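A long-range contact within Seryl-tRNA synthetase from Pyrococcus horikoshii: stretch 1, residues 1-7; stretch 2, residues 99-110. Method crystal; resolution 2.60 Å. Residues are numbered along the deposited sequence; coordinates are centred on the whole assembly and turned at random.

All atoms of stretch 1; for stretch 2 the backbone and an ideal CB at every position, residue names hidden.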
# COMPACT_ATOMS: atom_id res chain seq x y z
N MET A 1 3.92 26.72 -0.94
CA MET A 1 4.93 27.83 -0.91
C MET A 1 4.37 29.16 -1.37
O MET A 1 3.68 29.24 -2.39
CB MET A 1 6.13 27.47 -1.79
CG MET A 1 7.21 28.53 -1.83
SD MET A 1 8.38 28.25 -3.17
CE MET A 1 9.93 28.88 -2.45
N LEU A 2 4.65 30.22 -0.63
CA LEU A 2 4.16 31.54 -1.02
C LEU A 2 5.16 32.23 -1.93
O LEU A 2 6.38 32.05 -1.79
CB LEU A 2 3.89 32.45 0.18
CG LEU A 2 2.62 32.23 0.97
CD1 LEU A 2 1.46 31.90 0.03
CD2 LEU A 2 2.84 31.10 1.93
N ASP A 3 4.62 33.01 -2.86
CA ASP A 3 5.40 33.79 -3.81
C ASP A 3 6.05 34.91 -3.04
O ASP A 3 5.37 35.70 -2.39
CB ASP A 3 4.48 34.37 -4.88
CG ASP A 3 5.21 35.23 -5.88
OD1 ASP A 3 6.46 35.36 -5.78
OD2 ASP A 3 4.52 35.77 -6.77
N ILE A 4 7.37 35.01 -3.12
CA ILE A 4 8.06 36.06 -2.39
C ILE A 4 7.46 37.43 -2.80
O ILE A 4 7.31 38.32 -1.96
CB ILE A 4 9.58 35.99 -2.67
CG1 ILE A 4 10.36 36.67 -1.55
CG2 ILE A 4 9.89 36.56 -4.04
CD1 ILE A 4 9.97 38.08 -1.26
N LYS A 5 7.10 37.57 -4.08
CA LYS A 5 6.52 38.82 -4.58
C LYS A 5 5.32 39.26 -3.75
O LYS A 5 5.21 40.42 -3.34
CB LYS A 5 6.07 38.66 -6.03
CG LYS A 5 7.18 38.33 -7.04
CD LYS A 5 8.21 39.45 -7.16
CE LYS A 5 7.57 40.74 -7.68
NZ LYS A 5 6.95 40.56 -9.03
N LEU A 6 4.43 38.31 -3.48
CA LEU A 6 3.22 38.58 -2.73
C LEU A 6 3.47 39.11 -1.32
O LEU A 6 2.74 39.99 -0.83
CB LEU A 6 2.36 37.32 -2.72
CG LEU A 6 0.97 37.40 -2.08
CD1 LEU A 6 1.06 37.12 -0.58
CD2 LEU A 6 0.37 38.77 -2.37
N ILE A 7 4.50 38.61 -0.66
CA ILE A 7 4.77 39.09 0.69
C ILE A 7 5.45 40.46 0.59
O ILE A 7 5.40 41.27 1.51
CB ILE A 7 5.66 38.08 1.51
CG1 ILE A 7 7.08 38.04 0.95
CG2 ILE A 7 5.06 36.66 1.48
CD1 ILE A 7 7.96 39.13 1.51
N UNK A 99 15.13 32.32 3.70
CA UNK A 99 13.90 32.88 3.18
C UNK A 99 12.94 31.77 2.76
O UNK A 99 11.76 31.76 3.15
CB UNK A 99 14.19 33.81 2.00
N UNK A 100 13.43 30.83 1.94
CA UNK A 100 12.61 29.74 1.45
C UNK A 100 12.08 28.86 2.58
O UNK A 100 10.95 28.38 2.52
CB UNK A 100 13.41 28.89 0.46
N UNK A 101 12.90 28.65 3.61
CA UNK A 101 12.49 27.85 4.76
C UNK A 101 11.14 28.34 5.27
O UNK A 101 10.25 27.54 5.56
CB UNK A 101 13.54 27.91 5.87
N UNK A 102 10.99 29.65 5.39
CA UNK A 102 9.73 30.24 5.83
C UNK A 102 8.69 30.14 4.72
O UNK A 102 7.53 29.78 4.96
CB UNK A 102 9.93 31.70 6.25
N UNK A 103 9.09 30.46 3.50
CA UNK A 103 8.14 30.42 2.40
C UNK A 103 7.44 29.08 2.27
O UNK A 103 6.26 29.04 1.97
CB UNK A 103 8.85 30.75 1.09
N UNK A 104 8.17 27.99 2.49
CA UNK A 104 7.61 26.64 2.36
C UNK A 104 6.77 26.29 3.56
O UNK A 104 5.99 25.34 3.53
CB UNK A 104 8.72 25.60 2.18
N UNK A 105 6.94 27.06 4.62
CA UNK A 105 6.23 26.78 5.83
C UNK A 105 5.11 27.77 6.12
O UNK A 105 4.69 27.93 7.26
CB UNK A 105 7.22 26.75 7.00
N UNK A 106 4.62 28.42 5.07
CA UNK A 106 3.51 29.36 5.20
C UNK A 106 2.32 28.82 4.41
O UNK A 106 2.46 28.34 3.29
CB UNK A 106 3.91 30.75 4.71
N UNK A 107 1.12 28.88 4.99
CA UNK A 107 -0.05 28.37 4.29
C UNK A 107 -0.52 29.25 3.16
O UNK A 107 -0.27 30.45 3.15
CB UNK A 107 -1.20 28.18 5.28
N UNK A 108 -1.24 28.64 2.22
CA UNK A 108 -1.78 29.36 1.08
C UNK A 108 -2.69 30.47 1.59
O UNK A 108 -3.34 30.33 2.63
CB UNK A 108 -2.53 28.42 0.14
N UNK A 109 -2.72 31.57 0.85
CA UNK A 109 -3.57 32.69 1.20
C UNK A 109 -4.98 32.25 0.87
O UNK A 109 -5.23 31.70 -0.21
CB UNK A 109 -3.18 33.97 0.46
N UNK A 110 -5.90 32.48 1.80
CA UNK A 110 -7.29 32.09 1.62
C UNK A 110 -8.00 33.03 0.65
O UNK A 110 -7.64 34.20 0.51
CB UNK A 110 -8.02 32.07 2.97

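Position 99 is helical, and its CA-to-CB bond points toward stretch 1, yet nothing there lies within 5.5 Å of the ideal CB. A long or branched apolar chain could narrow the gap; Ile99 still stops short of close contact.

At position 100, also helical, CB points sideways, 4.5 Å from Met1 CE. Small, polar or apolar chains would all fit. The residue is Asp100, whose OD1 lies 3.3 Å from Met1 CE, a touch rather than a polar pairing.

Positions 101 and 102 are out of reach of stretch 1, which sets no preference; they are Tyr101 and Tyr102.

Position 103 is the hub. Its carbonyl O accepts a hydrogen bond from Leu2 N at 3.3 Å and receives a CA-H...O contact from Met1 CA at 3.4 Å. These are backbone interactions, open to almost any residue. The ideal CB, however, lies 4.0 Å from Met1 CG, with the aliphatic parts of Leu2 and Ile4 beyond, so a medium-sized apolar chain suits. Leu103 fills the place: its CD2 lies 4.2 Å from Leu2 CB and its CD1 4.2 Å from Ile4 CB.

At position 104 CB points away, although the CA is only 4.4 Å from that of Met1. A small residue could not reach the thioether, whereas a long or flat chain could turn back to it. Trp104 does so: Met1 CG lies over one ring face, Met1 SD sits obliquely 4.4 Å from the five-membered ring centroid, and Met1 CE is 3.7 Å from Trp104 CD1.

Position 105, within a type I turn spanning 103 to 106, points away and could carry a polar chain. Arg105 uses its NE to bond Tyr101 O at 2.7 Å, tying the turn to the preceding helix.

Position 106 has extended backbone angles, and its CB faces the Leu2 methyl, so an apolar chain such as leucine, isoleucine or valine suits. The residue is Leu106; the 3.0 Å between its CB and Leu2 CD2 is too short for two carbons and would be shared by any residue with a CB.

Position 107 points away, and its phi of -73° is compatible with many residues, proline included. Pro107 meets Leu2 through its backbone, its O lying 3.4 Å from Leu2 CD2.

At position 108 CB points sideways, leaving room for several types; Asn108 brings its CA to 4.2 Å from Leu2 CD1.

Position 109 points toward Leu2 and Leu6, favouring a branched aliphatic chain. Ile109 places CG1 4.0 Å from Leu2 CD1 and 4.1 Å from Leu6 CD1, bridging the two leucines.

Position 110 is out of reach; Thr110 hydrogen-bonds elsewhere in the structure.

Stretch 2, residues 99-110: IDYYLWRLPNIT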
# COMPACT_ATOMS: atom_id res chain seq x y z
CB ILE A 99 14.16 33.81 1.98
CG1 ILE A 99 14.88 35.07 2.45
CG2 ILE A 99 12.85 34.19 1.31
CD1 ILE A 99 15.52 35.84 1.33
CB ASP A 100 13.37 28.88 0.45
CG ASP A 100 13.56 29.58 -0.88
OD1 ASP A 100 12.64 30.32 -1.30
OD2 ASP A 100 14.62 29.37 -1.51
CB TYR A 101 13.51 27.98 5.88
CG TYR A 101 13.11 27.28 7.14
CD1 TYR A 101 13.47 25.96 7.37
CD2 TYR A 101 12.38 27.95 8.13
CE1 TYR A 101 13.14 25.31 8.56
CE2 TYR A 101 12.04 27.33 9.32
CZ TYR A 101 12.42 26.01 9.53
OH TYR A 101 12.09 25.37 10.71
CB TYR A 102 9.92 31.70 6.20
CG TYR A 102 10.81 31.92 7.40
CD1 TYR A 102 12.02 32.61 7.28
CD2 TYR A 102 10.44 31.44 8.66
CE1 TYR A 102 12.84 32.80 8.38
CE2 TYR A 102 11.25 31.63 9.76
CZ TYR A 102 12.45 32.31 9.62
OH TYR A 102 13.27 32.49 10.71
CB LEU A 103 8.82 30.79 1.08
CG LEU A 103 9.20 32.26 0.87
CD1 LEU A 103 9.83 32.44 -0.50
CD2 LEU A 103 7.95 33.14 1.02
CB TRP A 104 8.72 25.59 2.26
CG TRP A 104 9.32 25.48 0.91
CD1 TRP A 104 10.13 26.39 0.29
CD2 TRP A 104 9.16 24.39 -0.01
NE1 TRP A 104 10.48 25.94 -0.96
CE2 TRP A 104 9.90 24.71 -1.17
CE3 TRP A 104 8.46 23.17 0.04
CZ2 TRP A 104 9.97 23.85 -2.28
CZ3 TRP A 104 8.53 22.32 -1.06
CH2 TRP A 104 9.28 22.67 -2.20
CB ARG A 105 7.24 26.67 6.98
CG ARG A 105 7.64 25.21 7.26
CD ARG A 105 9.04 25.03 7.84
NE ARG A 105 10.00 25.16 6.76
CZ ARG A 105 10.93 24.26 6.48
NH1 ARG A 105 11.03 23.17 7.21
NH2 ARG A 105 11.75 24.46 5.45
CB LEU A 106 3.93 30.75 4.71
CG LEU A 106 4.87 31.52 5.66
CD1 LEU A 106 5.37 32.80 4.99
CD2 LEU A 106 4.14 31.85 6.97
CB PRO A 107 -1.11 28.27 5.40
CG PRO A 107 -0.79 29.43 6.24
CD PRO A 107 0.75 29.38 6.33
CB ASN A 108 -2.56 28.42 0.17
CG ASN A 108 -2.63 28.94 -1.26
OD1 ASN A 108 -3.14 28.27 -2.16
ND2 ASN A 108 -2.10 30.14 -1.48
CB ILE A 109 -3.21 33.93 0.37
CG1 ILE A 109 -1.75 34.30 0.58
CG2 ILE A 109 -4.10 35.11 0.78
CD1 ILE A 109 -1.41 34.61 2.01
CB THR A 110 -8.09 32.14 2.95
OG1 THR A 110 -8.30 33.50 3.34
CG2 THR A 110 -7.35 31.39 4.06
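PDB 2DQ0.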